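Local coordinates for adhesion G-protein coupled receptor G6 (Danio rerio, PDB 6V55), which is a cell-surface adhesion receptor whose calcium-binding, glycosylated extracellular region probably helps control signalling in myelination, at residues A363-W368 with P430-G435; N370-N375 with S424-A429; W376-Y381 with L407-T412. All coordinates share one frame; numbering follows the deposited sequence.

Interaction 1. Residues A363-W368 with P430-G435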
loop_
_atom_site.group_PDB
_atom_site.type_symbol
_atom_site.label_atom_id
_atom_site.label_comp_id
_atom_site.label_asym_id
_atom_site.label_seq_id
_atom_site.Cartn_x
_atom_site.Cartn_y
_atom_site.Cartn_z
ATOM N N ALA A 363 -37.588 -17.933 -22.871
ATOM C CA ALA A 363 -38.553 -17.398 -21.910
ATOM C C ALA A 363 -38.719 -18.331 -20.722
ATOM O O ALA A 363 -38.756 -17.872 -19.572
ATOM C CB ALA A 363 -39.905 -17.160 -22.586
ATOM N N ILE A 364 -38.762 -19.640 -20.990
ATOM C CA ILE A 364 -38.957 -20.652 -19.949
ATOM C C ILE A 364 -37.726 -20.737 -19.058
ATOM O O ILE A 364 -37.847 -20.823 -17.828
ATOM C CB ILE A 364 -39.293 -22.021 -20.589
ATOM C CG1 ILE A 364 -40.604 -21.984 -21.399
ATOM C CG2 ILE A 364 -39.427 -23.115 -19.548
ATOM C CD1 ILE A 364 -41.772 -21.241 -20.729
ATOM N N ILE A 365 -36.526 -20.644 -19.659
ATOM C CA ILE A 365 -35.269 -20.716 -18.905
ATOM C C ILE A 365 -35.089 -19.483 -18.031
ATOM O O ILE A 365 -34.780 -19.603 -16.833
ATOM C CB ILE A 365 -34.072 -20.913 -19.856
ATOM C CG1 ILE A 365 -33.987 -22.371 -20.280
ATOM C CG2 ILE A 365 -32.748 -20.571 -19.194
ATOM C CD1 ILE A 365 -33.237 -22.573 -21.569
ATOM N N SER A 366 -35.335 -18.292 -18.591
ATOM C CA SER A 366 -35.156 -17.058 -17.831
ATOM C C SER A 366 -36.182 -16.913 -16.696
ATOM O O SER A 366 -35.828 -16.430 -15.615
ATOM C CB SER A 366 -35.155 -15.855 -18.787
ATOM O OG SER A 366 -36.429 -15.271 -18.940
ATOM N N GLN A 367 -37.407 -17.424 -16.861
ATOM C CA GLN A 367 -38.365 -17.354 -15.759
ATOM C C GLN A 367 -38.086 -18.411 -14.691
ATOM O O GLN A 367 -38.253 -18.120 -13.496
ATOM C CB GLN A 367 -39.787 -17.451 -16.313
ATOM C CG GLN A 367 -40.890 -17.408 -15.310
ATOM C CD GLN A 367 -42.122 -18.163 -15.805
ATOM O OE1 GLN A 367 -43.239 -17.627 -15.825
ATOM N NE2 GLN A 367 -41.911 -19.396 -16.267
ATOM N N TRP A 368 -37.585 -19.590 -15.099
ATOM C CA TRP A 368 -37.060 -20.593 -14.163
ATOM C C TRP A 368 -35.855 -20.075 -13.405
ATOM O O TRP A 368 -35.694 -20.378 -12.215
ATOM C CB TRP A 368 -36.656 -21.864 -14.913
ATOM C CG TRP A 368 -35.634 -22.767 -14.200
ATOM C CD1 TRP A 368 -35.893 -23.628 -13.172
ATOM C CD2 TRP A 368 -34.226 -22.912 -14.483
ATOM N NE1 TRP A 368 -34.747 -24.292 -12.791
ATOM C CE2 TRP A 368 -33.714 -23.881 -13.589
ATOM C CE3 TRP A 368 -33.352 -22.320 -15.395
ATOM C CZ2 TRP A 368 -32.370 -24.266 -13.586
ATOM C CZ3 TRP A 368 -32.017 -22.713 -15.390
ATOM C CH2 TRP A 368 -31.543 -23.679 -14.492
ATOM N N PRO A 430 -32.873 -29.226 -11.900
ATOM C CA PRO A 430 -32.691 -29.351 -13.349
ATOM C C PRO A 430 -33.988 -29.378 -14.142
ATOM O O PRO A 430 -33.951 -29.040 -15.333
ATOM C CB PRO A 430 -31.920 -30.676 -13.502
ATOM C CG PRO A 430 -31.508 -31.076 -12.114
ATOM C CD PRO A 430 -32.595 -30.513 -11.250
ATOM N N ALA A 431 -35.118 -29.762 -13.550
ATOM C CA ALA A 431 -36.368 -29.770 -14.301
ATOM C C ALA A 431 -36.860 -28.347 -14.535
ATOM O O ALA A 431 -37.566 -27.767 -13.698
ATOM C CB ALA A 431 -37.437 -30.588 -13.584
ATOM N N ILE A 432 -36.464 -27.791 -15.680
ATOM C CA ILE A 432 -36.735 -26.390 -16.002
ATOM C C ILE A 432 -38.192 -26.210 -16.424
ATOM O O ILE A 432 -38.931 -25.387 -15.869
ATOM C CB ILE A 432 -35.767 -25.908 -17.103
ATOM C CG1 ILE A 432 -34.313 -25.963 -16.605
ATOM C CG2 ILE A 432 -36.140 -24.505 -17.564
ATOM C CD1 ILE A 432 -33.275 -26.082 -17.699
ATOM N N GLY A 433 -38.604 -26.944 -17.445
ATOM C CA GLY A 433 -39.976 -26.991 -17.899
ATOM C C GLY A 433 -40.196 -28.431 -18.288
ATOM O O GLY A 433 -39.319 -29.259 -18.012
ATOM N N ASN A 434 -41.327 -28.760 -18.904
ATOM C CA ASN A 434 -41.528 -30.124 -19.376
ATOM C C ASN A 434 -40.650 -30.342 -20.602
ATOM O O ASN A 434 -40.650 -29.519 -21.525
ATOM C CB ASN A 434 -42.997 -30.371 -19.707
ATOM C CG ASN A 434 -43.295 -31.839 -19.954
ATOM O OD1 ASN A 434 -44.173 -32.186 -20.755
ATOM N ND2 ASN A 434 -42.573 -32.718 -19.250
ATOM N N GLY A 435 -39.845 -31.406 -20.583
ATOM C CA GLY A 435 -38.942 -31.679 -21.687
ATOM C C GLY A 435 -37.738 -30.773 -21.765
ATOM O O GLY A 435 -37.019 -30.808 -22.761
#
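Ile432 is the hub of this contact, and its two branches do different work. The CG1 methylene sits over the centre of the six-membered ring of Trp368, 3.7 Å from the ring centroid and only 12° off the normal, a CH-pi contact made squarely on one face of the indole. The CG2 methyl lies nearer the helix backbone, beside CB and CG of Trp368, 3.8 Å from that CB. From there it also reaches the preceding turn of the helix, meeting CG2 of Ile364 and CG1 of Ile365, each at 4.1 Å. One beta-branched residue thus touches side chains from two successive turns.

The torsions explain the division. Trp368 has CG anti to its backbone N (chi1 158°), which sets one face of the indole against Ile432, while Ile432 keeps CG1 anti to its own carbonyl carbon and so presents both branches to the helix. Beside it, Gly433 lets the backbone come in close: its CA lies 4.2 Å from CG2 of Ile364, and a side chain there would crowd that methyl.

Further out, the NE1 of Trp368 makes a weak hydrogen bond to Ala429 O, just before the strand, which helps fix the rotation of the indole. Leu438 of strand 436-445 touches both Trp368 and Ile432, and Val351 of strand 342-353 touches Ile365 and Ile432. Helix 361-374 therefore packs against an antiparallel sheet at one of its edge strands, the short and weakly bonded 431-433; the axes of its 363-368 part and of that strand come within 8.0 Å, in the helix-on-sheet layering of the alpha/beta sandwich of SEA domains.

Interaction 2. Residues N370-N375 with S424-A429. With NAG (2-acetamido-2-deoxy-beta-D-glucopyranose), chain J.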
loop_
_atom_site.group_PDB
_atom_site.type_symbol
_atom_site.label_atom_id
_atom_site.label_comp_id
_atom_site.label_asym_id
_atom_site.label_seq_id
_atom_site.Cartn_x
_atom_site.Cartn_y
_atom_site.Cartn_z
ATOM N N ASN A 370 -35.200 -16.775 -12.757
ATOM C CA ASN A 370 -35.811 -15.815 -11.831
ATOM C C ASN A 370 -36.508 -16.508 -10.660
ATOM O O ASN A 370 -36.333 -16.100 -9.504
ATOM C CB ASN A 370 -36.843 -14.967 -12.576
ATOM C CG ASN A 370 -36.298 -13.657 -13.091
ATOM O OD1 ASN A 370 -35.097 -13.451 -13.150
ATOM N ND2 ASN A 370 -37.211 -12.753 -13.467
ATOM N N GLN A 371 -37.269 -17.580 -10.940
ATOM C CA GLN A 371 -37.993 -18.300 -9.898
ATOM C C GLN A 371 -37.084 -19.070 -8.949
ATOM O O GLN A 371 -37.440 -19.216 -7.777
ATOM C CB GLN A 371 -38.987 -19.302 -10.493
ATOM C CG GLN A 371 -40.459 -18.876 -10.485
ATOM C CD GLN A 371 -41.048 -18.696 -9.087
ATOM O OE1 GLN A 371 -40.609 -19.318 -8.108
ATOM N NE2 GLN A 371 -42.047 -17.824 -8.991
ATOM N N THR A 372 -35.940 -19.595 -9.413
ATOM C CA THR A 372 -35.140 -20.470 -8.544
ATOM C C THR A 372 -34.412 -19.682 -7.462
ATOM O O THR A 372 -34.366 -20.115 -6.302
ATOM C CB THR A 372 -34.136 -21.296 -9.361
ATOM O OG1 THR A 372 -34.821 -21.977 -10.423
ATOM C CG2 THR A 372 -33.389 -22.342 -8.470
ATOM N N PHE A 373 -33.870 -18.511 -7.807
ATOM C CA PHE A 373 -33.194 -17.699 -6.798
ATOM C C PHE A 373 -34.180 -17.105 -5.789
ATOM O O PHE A 373 -33.839 -16.975 -4.608
ATOM C CB PHE A 373 -32.358 -16.620 -7.489
ATOM C CG PHE A 373 -31.318 -17.183 -8.419
ATOM C CD1 PHE A 373 -30.429 -18.138 -7.971
ATOM C CD2 PHE A 373 -31.231 -16.755 -9.736
ATOM C CE1 PHE A 373 -29.474 -18.685 -8.807
ATOM C CE2 PHE A 373 -30.302 -17.323 -10.607
ATOM C CZ PHE A 373 -29.415 -18.278 -10.135
ATOM N N GLN A 374 -35.422 -16.828 -6.201
ATOM C CA GLN A 374 -36.401 -16.346 -5.235
ATOM C C GLN A 374 -37.001 -17.464 -4.375
ATOM O O GLN A 374 -37.565 -17.159 -3.320
ATOM C CB GLN A 374 -37.499 -15.552 -5.941
ATOM C CG GLN A 374 -38.577 -16.391 -6.511
ATOM C CD GLN A 374 -39.896 -15.679 -6.560
ATOM O OE1 GLN A 374 -40.446 -15.446 -7.640
ATOM N NE2 GLN A 374 -40.422 -15.328 -5.392
ATOM N N ASN A 375 -36.849 -18.744 -4.756
ATOM C CA ASN A 375 -37.160 -19.842 -3.839
ATOM C C ASN A 375 -36.123 -20.012 -2.727
ATOM O O ASN A 375 -36.383 -20.750 -1.774
ATOM C CB ASN A 375 -37.274 -21.186 -4.571
ATOM C CG ASN A 375 -38.411 -21.228 -5.583
ATOM O OD1 ASN A 375 -39.225 -20.304 -5.682
ATOM N ND2 ASN A 375 -38.434 -22.285 -6.387
ATOM N N SER A 424 -24.887 -24.515 -7.432
ATOM C CA SER A 424 -25.581 -25.591 -6.734
ATOM C C SER A 424 -27.068 -25.321 -6.511
ATOM O O SER A 424 -27.830 -26.285 -6.374
ATOM C CB SER A 424 -24.897 -25.890 -5.397
ATOM O OG SER A 424 -25.014 -24.794 -4.512
ATOM N N MET A 425 -27.516 -24.058 -6.454
ATOM C CA MET A 425 -28.967 -23.839 -6.459
ATOM C C MET A 425 -29.580 -24.107 -7.823
ATOM O O MET A 425 -30.761 -24.472 -7.905
ATOM C CB MET A 425 -29.335 -22.433 -6.029
ATOM C CG MET A 425 -28.912 -22.120 -4.643
ATOM S SD MET A 425 -28.531 -20.369 -4.551
ATOM C CE MET A 425 -30.132 -19.686 -4.803
ATOM N N LEU A 426 -28.803 -23.937 -8.897
ATOM C CA LEU A 426 -29.302 -24.296 -10.214
ATOM C C LEU A 426 -29.193 -25.795 -10.478
ATOM O O LEU A 426 -30.130 -26.377 -11.036
ATOM C CB LEU A 426 -28.566 -23.503 -11.286
ATOM C CG LEU A 426 -28.854 -22.003 -11.298
ATOM C CD1 LEU A 426 -28.088 -21.376 -12.415
ATOM C CD2 LEU A 426 -30.341 -21.709 -11.440
ATOM N N ARG A 427 -28.083 -26.440 -10.068
ATOM C CA ARG A 427 -27.895 -27.881 -10.290
ATOM C C ARG A 427 -28.895 -28.733 -9.516
ATOM O O ARG A 427 -29.213 -29.852 -9.950
ATOM C CB ARG A 427 -26.488 -28.314 -9.895
ATOM C CG ARG A 427 -25.442 -28.081 -10.951
ATOM C CD ARG A 427 -24.026 -28.264 -10.418
ATOM N NE ARG A 427 -23.090 -27.389 -11.113
ATOM C CZ ARG A 427 -21.849 -27.143 -10.695
ATOM N NH1 ARG A 427 -21.411 -27.725 -9.581
ATOM N NH2 ARG A 427 -21.044 -26.324 -11.380
ATOM N N SER A 428 -29.406 -28.227 -8.384
ATOM C CA SER A 428 -30.420 -28.923 -7.597
ATOM C C SER A 428 -31.844 -28.620 -8.064
ATOM O O SER A 428 -32.803 -28.986 -7.378
ATOM C CB SER A 428 -30.275 -28.579 -6.115
ATOM O OG SER A 428 -30.694 -27.252 -5.850
ATOM N N ALA A 429 -32.013 -27.970 -9.211
ATOM C CA ALA A 429 -33.315 -27.890 -9.876
ATOM C C ALA A 429 -33.142 -28.016 -11.386
ATOM O O ALA A 429 -33.264 -27.028 -12.123
ATOM C CB ALA A 429 -34.032 -26.582 -9.512
HETATM C C1 NAG J . -36.995 -11.422 -13.998
HETATM C C2 NAG J . -38.180 -11.036 -14.929
HETATM C C3 NAG J . -38.063 -9.566 -15.381
HETATM C C4 NAG J . -37.920 -8.632 -14.182
HETATM C C5 NAG J . -36.705 -9.046 -13.348
HETATM C C6 NAG J . -36.507 -8.204 -12.108
HETATM C C7 NAG J . -39.372 -12.572 -16.447
HETATM C C8 NAG J . -39.254 -13.449 -17.658
HETATM N N2 NAG J . -38.256 -11.926 -16.079
HETATM O O3 NAG J . -39.198 -9.197 -16.162
HETATM O O4 NAG J . -37.777 -7.280 -14.606
HETATM O O5 NAG J . -36.854 -10.411 -12.913
HETATM O O6 NAG J . -37.591 -7.314 -11.875
HETATM O O7 NAG J . -40.429 -12.450 -15.831
#
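Apolar packing carries the meeting of these two helix ends. The Phe373 ring is its centre: CE of Met425 comes in at the ring edge, near the plane, 3.5 Å from CD1, while CD2 of Leu426 approaches the tip obliquely, 3.8 Å from CZ. Met425 bends at both chi2 and chi3 (149° and 67°), a course that brings the methyl to the ring edge. An alanine in place of Phe373 would remove the ring that both side chains touch and would probably loosen the packing of the two helices.

Among the contacts with polar atoms, Thr372 divides its two branches. Its CG2, anti to the backbone N, reaches the other helix and lies 3.4 Å from Met425 O, whereas OG1 turns back to hydrogen-bond Trp368 O within its own helix.

The covalent element is the glycan: Asn370 ND2 is bonded to C1 of the NAG at 1.4 Å, and Asn370 OD1 accepts a hydrogen bond from Val382 N, tying the sugar-bearing amide to strand 380-392. Sugar and hydrocarbon thus leave the same helix in different directions, and the cohesion between the segments comes from shape and apolar burial, not polar pairing.

Interaction 3. Residues W376-Y381 with L407-T412. With NAG (2-acetamido-2-deoxy-beta-D-glucopyranose), chain J.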
loop_
_atom_site.group_PDB
_atom_site.type_symbol
_atom_site.label_atom_id
_atom_site.label_comp_id
_atom_site.label_asym_id
_atom_site.label_seq_id
_atom_site.Cartn_x
_atom_site.Cartn_y
_atom_site.Cartn_z
ATOM N N TRP A 376 -34.952 -19.382 -2.821
ATOM C CA TRP A 376 -34.006 -19.368 -1.706
ATOM C C TRP A 376 -33.841 -17.981 -1.091
ATOM O O TRP A 376 -32.849 -17.746 -0.381
ATOM C CB TRP A 376 -32.640 -19.904 -2.137
ATOM C CG TRP A 376 -32.631 -21.337 -2.557
ATOM C CD1 TRP A 376 -32.755 -21.828 -3.826
ATOM C CD2 TRP A 376 -32.491 -22.472 -1.702
ATOM N NE1 TRP A 376 -32.691 -23.199 -3.812
ATOM C CE2 TRP A 376 -32.531 -23.619 -2.518
ATOM C CE3 TRP A 376 -32.338 -22.629 -0.321
ATOM C CZ2 TRP A 376 -32.428 -24.907 -1.997
ATOM C CZ3 TRP A 376 -32.235 -23.906 0.196
ATOM C CH2 TRP A 376 -32.279 -25.030 -0.642
ATOM N N MET A 377 -34.783 -17.066 -1.380
ATOM C CA MET A 377 -34.835 -15.680 -0.890
ATOM C C MET A 377 -33.604 -14.846 -1.251
ATOM O O MET A 377 -33.262 -13.902 -0.531
ATOM C CB MET A 377 -35.105 -15.598 0.631
ATOM C CG MET A 377 -36.364 -16.321 1.176
ATOM S SD MET A 377 -37.930 -16.196 0.271
ATOM C CE MET A 377 -38.153 -14.431 0.030
ATOM N N TYR A 378 -32.911 -15.201 -2.334
ATOM C CA TYR A 378 -31.827 -14.393 -2.890
ATOM C C TYR A 378 -32.380 -13.435 -3.939
ATOM O O TYR A 378 -33.268 -13.803 -4.711
ATOM C CB TYR A 378 -30.748 -15.272 -3.531
ATOM C CG TYR A 378 -29.771 -15.831 -2.540
ATOM C CD1 TYR A 378 -28.694 -15.072 -2.092
ATOM C CD2 TYR A 378 -29.925 -17.113 -2.050
ATOM C CE1 TYR A 378 -27.791 -15.591 -1.164
ATOM C CE2 TYR A 378 -29.040 -17.641 -1.137
ATOM C CZ TYR A 378 -27.978 -16.886 -0.696
ATOM O OH TYR A 378 -27.113 -17.441 0.219
ATOM N N ARG A 379 -31.868 -12.202 -3.959
ATOM C CA ARG A 379 -32.292 -11.241 -4.981
ATOM C C ARG A 379 -31.321 -11.270 -6.157
ATOM O O ARG A 379 -30.578 -10.324 -6.424
ATOM C CB ARG A 379 -32.415 -9.843 -4.395
ATOM C CG ARG A 379 -33.369 -9.783 -3.238
ATOM C CD ARG A 379 -33.030 -8.652 -2.307
ATOM N NE ARG A 379 -31.647 -8.730 -1.847
ATOM C CZ ARG A 379 -30.996 -7.715 -1.286
ATOM N NH1 ARG A 379 -31.615 -6.552 -1.120
ATOM N NH2 ARG A 379 -29.731 -7.857 -0.893
ATOM N N VAL A 380 -31.353 -12.394 -6.878
ATOM C CA VAL A 380 -30.589 -12.568 -8.112
ATOM C C VAL A 380 -31.574 -12.700 -9.270
ATOM O O VAL A 380 -32.510 -13.511 -9.205
ATOM C CB VAL A 380 -29.654 -13.789 -8.036
ATOM C CG1 VAL A 380 -28.771 -13.860 -9.279
ATOM C CG2 VAL A 380 -28.813 -13.756 -6.771
ATOM N N TYR A 381 -31.360 -11.913 -10.330
ATOM C CA TYR A 381 -32.289 -11.848 -11.448
ATOM C C TYR A 381 -31.496 -11.958 -12.745
ATOM O O TYR A 381 -30.290 -11.724 -12.755
ATOM C CB TYR A 381 -33.107 -10.539 -11.414
ATOM C CG TYR A 381 -33.812 -10.222 -10.083
ATOM C CD1 TYR A 381 -35.132 -10.631 -9.865
ATOM C CD2 TYR A 381 -33.173 -9.483 -9.061
ATOM C CE1 TYR A 381 -35.795 -10.343 -8.674
ATOM C CE2 TYR A 381 -33.841 -9.186 -7.855
ATOM C CZ TYR A 381 -35.154 -9.619 -7.682
ATOM O OH TYR A 381 -35.845 -9.358 -6.525
ATOM N N LEU A 407 -26.542 -12.935 -14.756
ATOM C CA LEU A 407 -27.251 -12.847 -13.485
ATOM C C LEU A 407 -26.739 -11.631 -12.733
ATOM O O LEU A 407 -25.531 -11.378 -12.719
ATOM C CB LEU A 407 -27.042 -14.103 -12.637
ATOM C CG LEU A 407 -26.904 -15.417 -13.406
ATOM C CD1 LEU A 407 -26.368 -16.543 -12.531
ATOM C CD2 LEU A 407 -28.228 -15.807 -13.999
ATOM N N VAL A 408 -27.653 -10.881 -12.107
ATOM C CA VAL A 408 -27.312 -9.667 -11.363
ATOM C C VAL A 408 -27.825 -9.802 -9.930
ATOM O O VAL A 408 -28.988 -10.159 -9.708
ATOM C CB VAL A 408 -27.852 -8.392 -12.061
ATOM C CG1 VAL A 408 -29.275 -8.547 -12.494
ATOM C CG2 VAL A 408 -27.750 -7.164 -11.182
ATOM N N TYR A 409 -26.933 -9.568 -8.961
ATOM C CA TYR A 409 -27.249 -9.612 -7.531
ATOM C C TYR A 409 -27.618 -8.204 -7.076
ATOM O O TYR A 409 -26.761 -7.323 -7.035
ATOM C CB TYR A 409 -26.035 -10.141 -6.769
ATOM C CG TYR A 409 -26.265 -10.722 -5.393
ATOM C CD1 TYR A 409 -27.511 -10.704 -4.783
ATOM C CD2 TYR A 409 -25.194 -11.298 -4.700
ATOM C CE1 TYR A 409 -27.683 -11.233 -3.506
ATOM C CE2 TYR A 409 -25.352 -11.826 -3.428
ATOM C CZ TYR A 409 -26.596 -11.800 -2.835
ATOM O OH TYR A 409 -26.743 -12.340 -1.567
ATOM N N LYS A 410 -28.884 -7.994 -6.722
ATOM C CA LYS A 410 -29.376 -6.666 -6.362
ATOM C C LYS A 410 -29.040 -6.375 -4.906
ATOM O O LYS A 410 -29.588 -7.024 -4.011
ATOM C CB LYS A 410 -30.886 -6.572 -6.566
ATOM C CG LYS A 410 -31.345 -6.110 -7.919
ATOM C CD LYS A 410 -31.013 -4.633 -8.178
ATOM C CE LYS A 410 -31.165 -4.314 -9.705
ATOM N NZ LYS A 410 -30.750 -2.935 -10.166
ATOM N N ASN A 411 -28.111 -5.433 -4.683
ATOM C CA ASN A 411 -27.880 -4.720 -3.414
ATOM C C ASN A 411 -27.437 -5.656 -2.286
ATOM O O ASN A 411 -28.133 -5.843 -1.285
ATOM C CB ASN A 411 -29.105 -3.891 -3.008
ATOM C CG ASN A 411 -29.516 -2.906 -4.081
ATOM O OD1 ASN A 411 -29.682 -3.260 -5.260
ATOM N ND2 ASN A 411 -29.639 -1.645 -3.686
ATOM N N THR A 412 -26.240 -6.218 -2.462
ATOM C CA THR A 412 -25.625 -7.012 -1.404
ATOM C C THR A 412 -24.155 -6.642 -1.321
ATOM O O THR A 412 -23.508 -6.465 -2.355
ATOM C CB THR A 412 -25.826 -8.520 -1.656
ATOM O OG1 THR A 412 -27.208 -8.850 -1.464
ATOM C CG2 THR A 412 -24.996 -9.405 -0.692
HETATM C C1 NAG J . -36.995 -11.422 -13.998
HETATM C C2 NAG J . -38.180 -11.036 -14.929
HETATM C C3 NAG J . -38.063 -9.566 -15.381
HETATM C C4 NAG J . -37.920 -8.632 -14.182
HETATM C C5 NAG J . -36.705 -9.046 -13.348
HETATM C C6 NAG J . -36.507 -8.204 -12.108
HETATM C C7 NAG J . -39.372 -12.572 -16.447
HETATM C C8 NAG J . -39.254 -13.449 -17.658
HETATM N N2 NAG J . -38.256 -11.926 -16.079
HETATM O O3 NAG J . -39.198 -9.197 -16.162
HETATM O O4 NAG J . -37.777 -7.280 -14.606
HETATM O O5 NAG J . -36.854 -10.411 -12.913
HETATM O O6 NAG J . -37.591 -7.314 -11.875
HETATM O O7 NAG J . -40.429 -12.450 -15.831
#
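Four flat groups mark this crossing. Tyr409 has CB of Thr412, from its own segment, over one face, offset toward the rim, while Arg379 O lies at its edge, 3.5 Å from CD1. The Tyr409 hydroxyl in turn meets the edge of the Tyr378 ring, its OH 3.4 Å from Tyr378 CD1. Above one face of the Arg379 guanidinium, over its centre, sits the carbonyl oxygen of Lys410, close but not bonded. NH2 of Arg379 uses its protons instead on Asn411 O, at 2.6 Å, and on Thr412 OG1, at 2.8 Å, the latter at the guanidinium edge; both bonds are weak, being far from straight. A bend at chi3 (-55°) curls the arginine chain over the turn leaving the strand. The Tyr381 ring meets Lys410 CG obliquely, 4.0 Å from CE2, and its CD1 comes within 3.5 Å of O5 of the NAG carried by Asn370.

The backbones are joined by the antiparallel pairing of the hairpin formed by strands 380-392 and 399-410, within the sheet of the SEA domain. Tyr381 and Val408 form a hydrogen-bonded pair, N to O in both directions, and Lys410 N donates to Arg379 O almost along the C=O axis, the N-H...O angle being 171°. Between them Val380 and Tyr409 make a non-hydrogen-bonded pair, where the CA of Val380 lies 3.3 Å from Val408 O in a CA-H...O contact.

Val380 and Tyr409 share one face of the sheet; CG2 of Val380 meets the Tyr409 ring obliquely, near CD1, and its CG1 packs on Leu407 CB, with Phe373 of helix 361-374 also touching Val380. Tyr381 and Val408 occupy the other face, and the Lys410 ammonium reaches Asp342 in a salt bridge.

In the fold
All three contacts belong to the SEA domain and follow one another along helix 361-374 and the strand after it. Interactions 1 and 2 lie with centres about 11 Å apart and touch directly, CH2 of Trp368 lying 3.8 Å from CD2 of Leu426. Interactions 2 and 3, also about 11 Å apart between centres, meet where the helix ends in a Schellman motif with Met377 at its C-prime position; CE of Met425 also packs 3.5 Å from CD1 of Trp376. Interactions 1 and 3 do not touch, but both reach the same sheet, at its two outermost strands. The glycan on Asn370 joins interaction 2 to interaction 3; it is an attached sugar, not a bound ligand.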